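Local coordinates for p800 reaction center core protein (Heliobacterium modesticaldum, PDB 5V8K), which forms the core subunit of a symmetric homodimeric photosynthetic reaction centre, holding bacteriochlorophyll g, related pigments and an iron-sulfur cluster, at residues Y309-Q314 with V405-T410; K316-I321 with M396-F401; L389-V394 with I445-Q450. All coordinates share one frame; numbering follows the deposited sequence.

Contact 1 (Y309-Q314 with V405-T410); sequences YDHEFQ and VSPWTT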
# COMPACT_ATOMS: atom_id res chain seq x y z
N TYR A 309 -5.64 30.11 21.04
CA TYR A 309 -4.70 30.09 22.14
C TYR A 309 -5.20 29.32 23.36
O TYR A 309 -4.45 29.20 24.33
CB TYR A 309 -4.33 31.52 22.58
CG TYR A 309 -3.45 32.23 21.58
CD1 TYR A 309 -2.08 32.09 21.62
CD2 TYR A 309 -4.00 33.05 20.59
CE1 TYR A 309 -1.26 32.74 20.70
CE2 TYR A 309 -3.20 33.70 19.67
CZ TYR A 309 -1.82 33.54 19.73
OH TYR A 309 -1.02 34.18 18.81
N ASP A 310 -6.43 28.82 23.35
CA ASP A 310 -7.02 28.27 24.56
C ASP A 310 -6.93 26.75 24.53
O ASP A 310 -7.68 26.10 23.80
CB ASP A 310 -8.45 28.77 24.70
CG ASP A 310 -9.22 28.07 25.80
OD1 ASP A 310 -8.70 27.10 26.38
OD2 ASP A 310 -10.35 28.50 26.08
N HIS A 311 -6.03 26.18 25.34
CA HIS A 311 -5.76 24.75 25.27
C HIS A 311 -6.92 23.91 25.76
O HIS A 311 -7.10 22.78 25.28
CB HIS A 311 -4.52 24.38 26.08
CG HIS A 311 -3.26 25.00 25.58
ND1 HIS A 311 -3.03 25.27 24.24
CD2 HIS A 311 -2.14 25.39 26.24
CE1 HIS A 311 -1.83 25.83 24.11
NE2 HIS A 311 -1.27 25.89 25.31
N GLU A 312 -7.74 24.42 26.67
CA GLU A 312 -8.88 23.61 27.08
C GLU A 312 -9.94 23.58 25.97
O GLU A 312 -10.55 22.54 25.73
CB GLU A 312 -9.45 24.12 28.39
CG GLU A 312 -9.73 22.99 29.43
CD GLU A 312 -8.45 22.18 29.90
OE1 GLU A 312 -7.29 22.63 29.65
OE2 GLU A 312 -8.62 21.09 30.52
N PHE A 313 -10.18 24.70 25.28
CA PHE A 313 -11.08 24.65 24.14
C PHE A 313 -10.57 23.69 23.07
O PHE A 313 -11.34 22.88 22.54
CB PHE A 313 -11.28 26.05 23.52
CG PHE A 313 -12.00 26.00 22.22
CD1 PHE A 313 -11.29 25.80 21.05
CD2 PHE A 313 -13.38 26.09 22.16
CE1 PHE A 313 -11.94 25.70 19.81
CE2 PHE A 313 -14.05 26.00 20.93
CZ PHE A 313 -13.31 25.81 19.76
N GLN A 314 -9.27 23.72 22.78
CA GLN A 314 -8.70 22.87 21.75
C GLN A 314 -8.92 21.38 22.03
O GLN A 314 -9.26 20.60 21.11
CB GLN A 314 -7.21 23.18 21.63
CG GLN A 314 -6.95 24.52 21.01
CD GLN A 314 -5.50 24.91 21.12
OE1 GLN A 314 -4.82 24.61 22.13
NE2 GLN A 314 -5.00 25.58 20.10
N VAL A 405 -0.53 27.73 18.16
CA VAL A 405 -0.12 27.06 19.38
C VAL A 405 -1.08 25.90 19.63
O VAL A 405 -2.18 25.84 19.09
CB VAL A 405 -0.06 28.00 20.61
CG1 VAL A 405 0.92 29.13 20.38
CG2 VAL A 405 -1.42 28.57 20.93
N SER A 406 -0.59 24.93 20.40
CA SER A 406 -1.38 23.77 20.75
C SER A 406 -0.91 23.27 22.09
O SER A 406 0.11 23.75 22.62
CB SER A 406 -1.23 22.66 19.69
OG SER A 406 0.04 22.06 19.80
N PRO A 407 -1.63 22.35 22.72
CA PRO A 407 -1.14 21.78 23.97
C PRO A 407 0.23 21.15 23.80
O PRO A 407 1.04 21.16 24.73
CB PRO A 407 -2.21 20.76 24.36
CG PRO A 407 -3.43 21.16 23.58
CD PRO A 407 -2.97 21.84 22.36
N TRP A 408 0.54 20.65 22.59
CA TRP A 408 1.83 20.03 22.35
C TRP A 408 2.97 21.06 22.35
O TRP A 408 4.00 20.84 23.00
CB TRP A 408 1.78 19.23 21.04
CG TRP A 408 2.99 18.45 20.77
CD1 TRP A 408 3.25 17.15 21.13
CD2 TRP A 408 4.15 18.92 20.08
NE1 TRP A 408 4.51 16.78 20.71
CE2 TRP A 408 5.08 17.85 20.06
CE3 TRP A 408 4.51 20.15 19.49
CZ2 TRP A 408 6.34 17.98 19.49
CZ3 TRP A 408 5.76 20.27 18.91
CH2 TRP A 408 6.67 19.20 18.93
N THR A 409 2.79 22.20 21.67
CA THR A 409 3.85 23.22 21.65
C THR A 409 4.10 23.77 23.04
O THR A 409 5.24 24.09 23.40
CB THR A 409 3.52 24.38 20.68
OG1 THR A 409 2.34 25.08 21.11
CG2 THR A 409 3.34 23.91 19.26
N THR A 410 3.05 23.92 23.84
CA THR A 410 3.24 24.30 25.22
C THR A 410 3.92 23.20 26.03
O THR A 410 4.86 23.47 26.80
CB THR A 410 1.89 24.69 25.82
OG1 THR A 410 1.45 25.90 25.20
CG2 THR A 410 1.98 24.90 27.31
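His-311 and Pro-407, with CA atoms 5.6 Å apart, each open a helix, and just before them the CA atoms of Tyr-309 and Val-405 lie 6.1 Å apart, so two N-capped helix starts meet here. Asp-310 OD1 caps its helix by accepting from Phe-313 N at 3.0 Å. Glu-312 N adds a weaker bond. Ser-406 OG receives only weak bonds from Trp-408 N and Thr-409 N; its stronger partner is Glu-548 of the second subunit.

The His-311 ring is the centrepiece. CG, anti to the carbonyl carbon (chi1 -63°), starts the side chain toward the other helix start. ND1 gives an almost straight bond (176°), in the ring plane, to Gln-314 OE1 at 2.8 Å. Elsewhere on the ring's edge, NE2 and Thr-410 OG1 share a hydrogen bond of 2.7 Å in which either could be the donor. Bonded at both nitrogens, the imidazole is fixed in its rotation, and Pro-407 CA sits over the centre of one face in a CH-pi contact, 4.0 Å from the ring centroid. Gln-314 turns the other end of its amide to the loop: NE2 donates to Val-405 O from above that carbonyl's plane, and also to Phe-401 O. At the outer edge Tyr-309 and Val-405 cross at about a right angle, CD1 of the tyrosine 3.6 Å from CG2 of the valine.

Contact 2 (K316-I321 with M396-F401); sequences KFLALI and MWRMVF. With GBF (Bacteriochlorophyll g), chain T.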
# COMPACT_ATOMS: atom_id res chain seq x y z
N LYS A 316 -11.18 19.94 24.22
CA LYS A 316 -12.60 19.61 24.27
C LYS A 316 -13.17 19.51 22.86
O LYS A 316 -13.91 18.58 22.53
CB LYS A 316 -13.38 20.66 25.05
CG LYS A 316 -12.96 20.86 26.48
CD LYS A 316 -14.07 21.54 27.27
CE LYS A 316 -13.58 22.05 28.62
NZ LYS A 316 -14.60 23.02 29.18
N PHE A 317 -12.85 20.50 22.02
CA PHE A 317 -13.39 20.54 20.68
C PHE A 317 -12.83 19.40 19.83
O PHE A 317 -13.59 18.68 19.17
CB PHE A 317 -13.10 21.88 20.03
CG PHE A 317 -13.74 22.04 18.72
CD1 PHE A 317 -15.03 22.51 18.61
CD2 PHE A 317 -13.07 21.67 17.57
CE1 PHE A 317 -15.63 22.64 17.36
CE2 PHE A 317 -13.67 21.78 16.34
CZ PHE A 317 -14.95 22.26 16.24
N LEU A 318 -11.51 19.22 19.82
CA LEU A 318 -11.00 18.13 19.01
C LEU A 318 -11.43 16.78 19.55
O LEU A 318 -11.69 15.87 18.77
CB LEU A 318 -9.48 18.17 18.90
CG LEU A 318 -8.93 17.36 17.73
CD1 LEU A 318 -9.40 17.92 16.42
CD2 LEU A 318 -7.39 17.29 17.73
N ALA A 319 -11.56 16.63 20.88
CA ALA A 319 -12.05 15.37 21.42
C ALA A 319 -13.46 15.08 20.95
O ALA A 319 -13.84 13.92 20.77
CB ALA A 319 -11.99 15.36 22.97
N LEU A 320 -14.28 16.11 20.83
CA LEU A 320 -15.63 15.88 20.36
C LEU A 320 -15.63 15.37 18.91
O LEU A 320 -16.38 14.45 18.58
CB LEU A 320 -16.43 17.16 20.52
CG LEU A 320 -17.87 17.03 20.02
CD1 LEU A 320 -18.61 15.99 20.86
CD2 LEU A 320 -18.58 18.36 20.13
N ILE A 321 -14.77 15.92 18.05
CA ILE A 321 -14.62 15.45 16.68
C ILE A 321 -14.17 13.99 16.64
O ILE A 321 -14.68 13.19 15.84
CB ILE A 321 -13.62 16.35 15.93
CG1 ILE A 321 -14.18 17.78 15.81
CG2 ILE A 321 -13.29 15.78 14.57
CD1 ILE A 321 -15.64 17.89 15.31
N MET A 396 -8.67 18.60 9.74
CA MET A 396 -9.23 19.87 9.31
C MET A 396 -9.37 20.85 10.47
O MET A 396 -9.03 22.04 10.34
CB MET A 396 -10.59 19.66 8.63
CG MET A 396 -10.50 18.82 7.38
SD MET A 396 -12.09 18.50 6.59
CE MET A 396 -12.39 20.14 6.03
N TRP A 397 -9.88 20.39 11.61
CA TRP A 397 -10.03 21.31 12.73
C TRP A 397 -8.69 21.61 13.39
O TRP A 397 -8.54 22.68 14.00
CB TRP A 397 -11.04 20.79 13.74
CG TRP A 397 -12.45 20.92 13.21
CD1 TRP A 397 -13.27 19.90 12.83
CD2 TRP A 397 -13.19 22.13 13.00
NE1 TRP A 397 -14.47 20.39 12.41
CE2 TRP A 397 -14.47 21.75 12.52
CE3 TRP A 397 -12.92 23.49 13.19
CZ2 TRP A 397 -15.45 22.69 12.17
CZ3 TRP A 397 -13.93 24.43 12.87
CH2 TRP A 397 -15.17 24.01 12.36
N ARG A 398 -7.68 20.76 13.20
CA ARG A 398 -6.34 21.10 13.65
C ARG A 398 -5.70 22.21 12.79
O ARG A 398 -5.00 23.07 13.33
CB ARG A 398 -5.48 19.84 13.69
CG ARG A 398 -5.88 18.84 14.82
CD ARG A 398 -5.16 17.53 14.66
NE ARG A 398 -3.73 17.63 14.94
CZ ARG A 398 -2.93 16.57 15.06
NH1 ARG A 398 -3.44 15.36 14.94
NH2 ARG A 398 -1.64 16.70 15.38
N MET A 399 -5.93 22.19 11.47
CA MET A 399 -5.55 23.32 10.61
C MET A 399 -6.08 24.62 11.17
O MET A 399 -5.34 25.61 11.28
CB MET A 399 -6.11 23.15 9.17
CG MET A 399 -5.32 22.29 8.23
SD MET A 399 -5.92 22.43 6.48
CE MET A 399 -7.43 21.49 6.44
N VAL A 400 -7.35 24.62 11.55
CA VAL A 400 -8.04 25.83 11.98
C VAL A 400 -7.52 26.32 13.33
O VAL A 400 -7.30 27.51 13.52
CB VAL A 400 -9.55 25.58 12.02
CG1 VAL A 400 -10.28 26.79 12.60
CG2 VAL A 400 -10.07 25.26 10.62
N PHE A 401 -7.36 25.41 14.31
CA PHE A 401 -7.17 25.80 15.71
C PHE A 401 -5.83 25.42 16.34
O PHE A 401 -5.51 25.95 17.42
CB PHE A 401 -8.30 25.23 16.57
CG PHE A 401 -9.63 25.88 16.36
CD1 PHE A 401 -9.78 27.26 16.46
CD2 PHE A 401 -10.74 25.12 16.07
CE1 PHE A 401 -11.02 27.88 16.28
CE2 PHE A 401 -11.99 25.72 15.87
CZ PHE A 401 -12.13 27.11 15.96
MG GBF T . -16.44 26.45 7.25
CHA GBF T . -15.56 29.78 7.93
CHB GBF T . -13.72 25.47 8.86
CHC GBF T . -17.82 23.35 6.96
CHD GBF T . -19.38 27.79 5.61
NA GBF T . -14.98 27.40 8.19
C1A GBF T . -14.71 28.68 8.46
C2A GBF T . -13.63 29.02 9.42
C3A GBF T . -12.84 27.73 9.22
C4A GBF T . -13.91 26.81 8.72
CMA GBF T . -11.72 27.83 8.18
CAA GBF T . -14.16 29.32 10.84
CBA GBF T . -14.75 28.10 11.55
CGA GBF T . -15.14 28.50 12.96
O1A GBF T . -14.35 29.11 13.67
O2A GBF T . -16.14 27.66 13.59
NB GBF T . -15.91 24.63 8.00
C1B GBF T . -14.68 24.38 8.50
C2B GBF T . -14.59 23.04 8.77
C3B GBF T . -15.74 22.45 8.26
C4B GBF T . -16.50 23.48 7.66
CMB GBF T . -13.46 22.35 9.50
CAB GBF T . -15.96 21.01 8.42
CBB GBF T . -17.08 20.34 8.29
NC GBF T . -18.20 25.77 6.47
C1C GBF T . -18.58 24.50 6.40
C2C GBF T . -19.79 24.00 5.69
C3C GBF T . -20.15 25.39 5.42
C4C GBF T . -19.24 26.35 5.82
CMC GBF T . -19.36 23.29 4.38
CAC GBF T . -21.40 25.70 4.69
CBC GBF T . -22.35 24.60 4.28
ND GBF T . -17.34 28.21 6.85
C1D GBF T . -18.40 28.71 6.20
C2D GBF T . -18.60 30.32 6.05
C3D GBF T . -17.43 30.54 6.79
C4D GBF T . -16.70 29.39 7.23
CMD GBF T . -19.62 31.20 5.43
CAD GBF T . -16.75 31.72 7.35
OBD GBF T . -16.87 32.97 7.12
CBD GBF T . -15.46 31.26 7.98
CGD GBF T . -14.22 31.67 7.24
O1D GBF T . -13.73 31.00 6.36
O2D GBF T . -13.57 32.91 7.53
CED GBF T . -13.16 33.66 6.39
C1 GBF T . -16.32 27.55 15.00
C2 GBF T . -16.89 26.18 15.24
C3 GBF T . -18.18 25.89 15.03
C4 GBF T . -19.15 26.94 14.57
C5 GBF T . -18.68 24.48 15.27
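Phe-317 and Trp-397 carry most of this contact between two helices predicted to span the membrane, whose short segments run nearly antiparallel (167°) with axes 10.6 Å apart.

The aromatic contacts come first. Phe-317 has CG anti to its backbone N (chi1 -174°), which directs CG toward the neighbouring helix. There the ring's edge meets the face of Trp-397 in a T-shaped pair with planes at 75°, and CE2 of the phenylalanine comes to 3.4 Å from CD2 of the indole. The same phenyl ring offers its face to the edge of Phe-401, the two centroids 5.7 Å apart. One ring thus gives its edge to the first neighbour and its face to the second, and Phe-313, one turn earlier, meets both phenylalanines and extends the cluster.

The pigment contacts lie behind it. Over the face of Trp-397 opposite Phe-317 stands the methyl CMB of a bacteriochlorophyll g, 3.2 Å from CE2 of the indole, so the tryptophan is sandwiched between protein and pigment. Phe-401 CZ approaches O1A, the carbonyl oxygen of the same pigment's ester, at 3.8 Å. A second bacteriochlorophyll g touches Phe-317, Leu-320, Ile-321 and Trp-397.

Aliphatic packing fills the flanks. Ile-321 crosses Trp-397 at about a right angle, its CG1 3.8 Å from CD1 of the indole. Leu-318 CD2 rests on the methylene CG of Arg-398 at 3.6 Å.

Between the segments, then, the chemistry is apolar: the helices are held by ring and methyl contacts that also wall the pigments, while the charge of Arg-398 is spent elsewhere, on Glu-548 and the carbonyl of Ser-545 in the second subunit.

Contact 3 (L389-V394 with I445-Q450); sequences LHFTMV and IFFSLQ. With GBF (Bacteriochlorophyll g), chain D.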
# COMPACT_ATOMS: atom_id res chain seq x y z
N LEU A 389 -16.27 11.09 7.56
CA LEU A 389 -16.35 12.54 7.55
C LEU A 389 -15.77 13.16 8.83
O LEU A 389 -15.03 14.14 8.77
CB LEU A 389 -17.81 12.98 7.35
CG LEU A 389 -18.29 12.90 5.91
CD1 LEU A 389 -19.78 13.08 5.91
CD2 LEU A 389 -17.63 13.95 5.02
N HIS A 390 -16.14 12.62 9.99
CA HIS A 390 -15.60 13.14 11.25
C HIS A 390 -14.12 12.83 11.39
O HIS A 390 -13.36 13.64 11.93
CB HIS A 390 -16.38 12.57 12.43
CG HIS A 390 -17.78 13.05 12.49
ND1 HIS A 390 -18.74 12.65 11.58
CD2 HIS A 390 -18.37 13.95 13.30
CE1 HIS A 390 -19.88 13.26 11.87
NE2 HIS A 390 -19.68 14.04 12.91
N PHE A 391 -13.71 11.67 10.90
CA PHE A 391 -12.30 11.31 10.84
C PHE A 391 -11.51 12.34 10.03
O PHE A 391 -10.51 12.89 10.49
CB PHE A 391 -12.22 9.90 10.26
CG PHE A 391 -10.85 9.33 10.14
CD1 PHE A 391 -10.14 8.95 11.26
CD2 PHE A 391 -10.31 9.08 8.90
CE1 PHE A 391 -8.88 8.39 11.13
CE2 PHE A 391 -9.07 8.53 8.75
CZ PHE A 391 -8.34 8.20 9.86
N THR A 392 -11.95 12.60 8.79
CA THR A 392 -11.33 13.63 7.96
C THR A 392 -11.32 14.98 8.66
O THR A 392 -10.36 15.75 8.53
CB THR A 392 -12.07 13.72 6.61
OG1 THR A 392 -12.00 12.45 5.94
CG2 THR A 392 -11.41 14.74 5.73
N MET A 393 -12.36 15.30 9.40
CA MET A 393 -12.41 16.59 10.08
C MET A 393 -11.35 16.73 11.19
O MET A 393 -11.10 17.86 11.64
CB MET A 393 -13.79 16.82 10.71
CG MET A 393 -14.91 17.24 9.76
SD MET A 393 -16.31 17.96 10.66
CE MET A 393 -16.95 16.50 11.46
N VAL A 394 -10.74 15.63 11.65
CA VAL A 394 -9.74 15.74 12.73
C VAL A 394 -8.56 16.58 12.24
O VAL A 394 -8.25 17.60 12.86
CB VAL A 394 -9.29 14.35 13.25
CG1 VAL A 394 -8.06 14.45 14.15
CG2 VAL A 394 -10.44 13.69 14.04
N ILE A 445 -6.50 15.25 3.26
CA ILE A 445 -6.64 14.65 1.94
C ILE A 445 -6.54 13.13 2.03
O ILE A 445 -7.33 12.40 1.42
CB ILE A 445 -5.59 15.21 0.97
CG1 ILE A 445 -5.79 16.74 0.74
CG2 ILE A 445 -5.62 14.44 -0.35
CD1 ILE A 445 -7.10 17.11 -0.02
N PHE A 446 -5.52 12.63 2.75
CA PHE A 446 -5.34 11.19 2.97
C PHE A 446 -6.57 10.58 3.63
O PHE A 446 -7.08 9.55 3.20
CB PHE A 446 -4.13 10.93 3.88
CG PHE A 446 -2.79 11.04 3.22
CD1 PHE A 446 -2.45 10.23 2.15
CD2 PHE A 446 -1.84 11.92 3.70
CE1 PHE A 446 -1.17 10.33 1.53
CE2 PHE A 446 -0.57 12.05 3.10
CZ PHE A 446 -0.24 11.25 2.00
N PHE A 447 -6.99 11.16 4.76
CA PHE A 447 -8.11 10.64 5.53
C PHE A 447 -9.42 10.64 4.73
O PHE A 447 -10.32 9.84 5.00
CB PHE A 447 -8.29 11.48 6.81
CG PHE A 447 -7.32 11.14 7.97
CD1 PHE A 447 -6.20 10.35 7.79
CD2 PHE A 447 -7.58 11.62 9.23
CE1 PHE A 447 -5.34 10.06 8.86
CE2 PHE A 447 -6.71 11.34 10.31
CZ PHE A 447 -5.60 10.55 10.11
N SER A 448 -9.54 11.56 3.76
CA SER A 448 -10.79 11.71 3.02
C SER A 448 -11.11 10.48 2.19
O SER A 448 -12.25 10.31 1.76
CB SER A 448 -10.76 12.94 2.10
OG SER A 448 -9.95 12.73 0.94
N LEU A 449 -10.13 9.61 1.98
CA LEU A 449 -10.42 8.31 1.39
C LEU A 449 -11.38 7.46 2.21
O LEU A 449 -12.02 6.57 1.63
CB LEU A 449 -9.13 7.51 1.16
CG LEU A 449 -8.20 8.20 0.18
CD1 LEU A 449 -6.88 7.48 0.09
CD2 LEU A 449 -8.82 8.30 -1.22
N GLN A 450 -11.49 7.70 3.53
CA GLN A 450 -12.51 7.02 4.32
C GLN A 450 -13.92 7.53 4.07
O GLN A 450 -14.88 6.92 4.57
CB GLN A 450 -12.16 7.16 5.81
CG GLN A 450 -10.94 6.40 6.19
CD GLN A 450 -10.99 5.03 5.61
OE1 GLN A 450 -10.34 4.75 4.62
NE2 GLN A 450 -11.85 4.19 6.18
MG GBF D . -8.03 1.52 5.42
CHA GBF D . -7.29 -1.67 4.16
CHB GBF D . -10.21 0.12 7.46
CHC GBF D . -7.90 4.50 7.18
CHD GBF D . -5.33 2.77 3.47
NA GBF D . -8.72 -0.34 5.68
C1A GBF D . -8.50 -1.51 5.01
C2A GBF D . -9.36 -2.73 5.31
C3A GBF D . -10.26 -2.13 6.40
C4A GBF D . -9.72 -0.68 6.49
CMA GBF D . -11.69 -2.19 5.93
CAA GBF D . -8.73 -4.04 5.81
CBA GBF D . -9.77 -5.16 5.77
CGA GBF D . -10.22 -5.48 7.20
O1A GBF D . -9.77 -4.93 8.20
O2A GBF D . -11.14 -6.57 7.34
NB GBF D . -8.89 2.17 7.13
C1B GBF D . -9.86 1.52 7.79
C2B GBF D . -10.36 2.36 8.81
C3B GBF D . -9.68 3.57 8.70
C4B GBF D . -8.80 3.41 7.62
CMB GBF D . -11.45 1.99 9.76
CAB GBF D . -9.86 4.82 9.46
CBB GBF D . -10.83 5.13 10.23
NC GBF D . -6.79 3.18 5.42
C1C GBF D . -6.98 4.34 6.05
C2C GBF D . -6.29 5.65 5.76
C3C GBF D . -5.60 4.98 4.64
C4C GBF D . -5.91 3.64 4.48
CMC GBF D . -7.24 6.78 5.44
CAC GBF D . -4.66 5.66 3.74
CBC GBF D . -4.20 7.13 3.84
ND GBF D . -6.70 0.87 4.10
C1D GBF D . -5.66 1.34 3.44
C2D GBF D . -4.66 0.39 2.67
C3D GBF D . -5.46 -0.70 3.03
C4D GBF D . -6.61 -0.47 3.83
CMD GBF D . -3.43 0.68 1.88
CAD GBF D . -5.54 -2.12 2.68
OBD GBF D . -4.64 -2.93 2.22
CBD GBF D . -6.68 -2.78 3.40
CGD GBF D . -7.58 -3.47 2.39
O1D GBF D . -8.64 -3.03 1.96
O2D GBF D . -7.10 -4.71 1.83
CED GBF D . -7.81 -5.29 0.74
C1 GBF D . -11.56 -6.99 8.63
C2 GBF D . -10.52 -7.84 9.26
C3 GBF D . -10.66 -9.17 9.32
C4 GBF D . -11.84 -9.83 8.67
C5 GBF D . -9.59 -10.01 9.98
C6 GBF D . -10.07 -10.67 11.28
C7 GBF D . -10.24 -9.61 12.36
C8 GBF D . -9.74 -9.71 13.60
C9 GBF D . -8.91 -10.85 14.04
C10 GBF D . -9.95 -8.58 14.58
C11 GBF D . -9.03 -7.47 14.11
C12 GBF D . -7.63 -7.90 14.40
C13 GBF D . -6.62 -7.72 13.55
C14 GBF D . -5.29 -8.18 13.99
C15 GBF D . -6.78 -7.13 12.20
O HOH W 1 -9.83 2.40 3.80
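Ile-445 O is gripped twice by Ser-448, the serine that packs against Thr-392: OG donates to it at 2.7 Å, and the backbone N adds a weak bond. The serine's chi1 of 75° sets OG between its own backbone N and carbonyl carbon, turned back along the chain. Across the contact Thr-392 OG1 lies 3.2 Å from Ser-448 CA, but its hydrogen bond goes to Gly-388 O in its own helix. The backbones come close here, with CA atoms of Thr-392 and Phe-447 5.0 Å apart.

Beside this polar corner Phe-391 and Phe-447 form an offset stack, centroids 3.9 Å apart and planes tilted by only 16°. The fit is tight: Phe-391 CE2 is 3.2 Å from Phe-447 CG, and CZ of Phe-391 stands over the centre of the other ring. The opposite face of Phe-391 is covered by CBB, the outer vinyl carbon of a bacteriochlorophyll g. An alanine in place of Phe-447 would probably open a gap beside Phe-391, which would lose its stacking partner and be freer to turn against the pigment.

Gln-450 serves that same pigment. Its chain bends at chi2 (-46°), bringing the amide over the macrocycle, with NE2 3.4 Å from ring carbon C3B. OE1 accepts from a water at 2.5 Å, and this water is the ligand of the magnesium, 2.6 Å away. With a bacteriochlorophyll g' close to Gln-450 and an 8(1)-hydroxychlorophyll close to Phe-447, a water-ligated magnesium held by an amide side chain is consistent with an accessory bacteriochlorophyll site in the electron-transfer chain of a type I reaction centre.

How the contacts relate
The three contacts step from the rim of the chain toward its middle, their centres about 32, 22 and 13 Å from the chain centre. Contacts 1 and 2 lie 11 Å apart centre to centre and share helix 311-344; along the chain contact 2 is nested inside the loop that contact 1 closes. Contacts 2 and 3, 13 Å apart, share helix 376-401 and meet where Ile-321 packs on His-390 and Val-394; their segments alternate in sequence. Contacts 1 and 3, 22 Å apart, do not touch. The path thus runs from helix starts at the second subunit, through pigment-lined packing, to a bacteriochlorophyll site deeper in the protein.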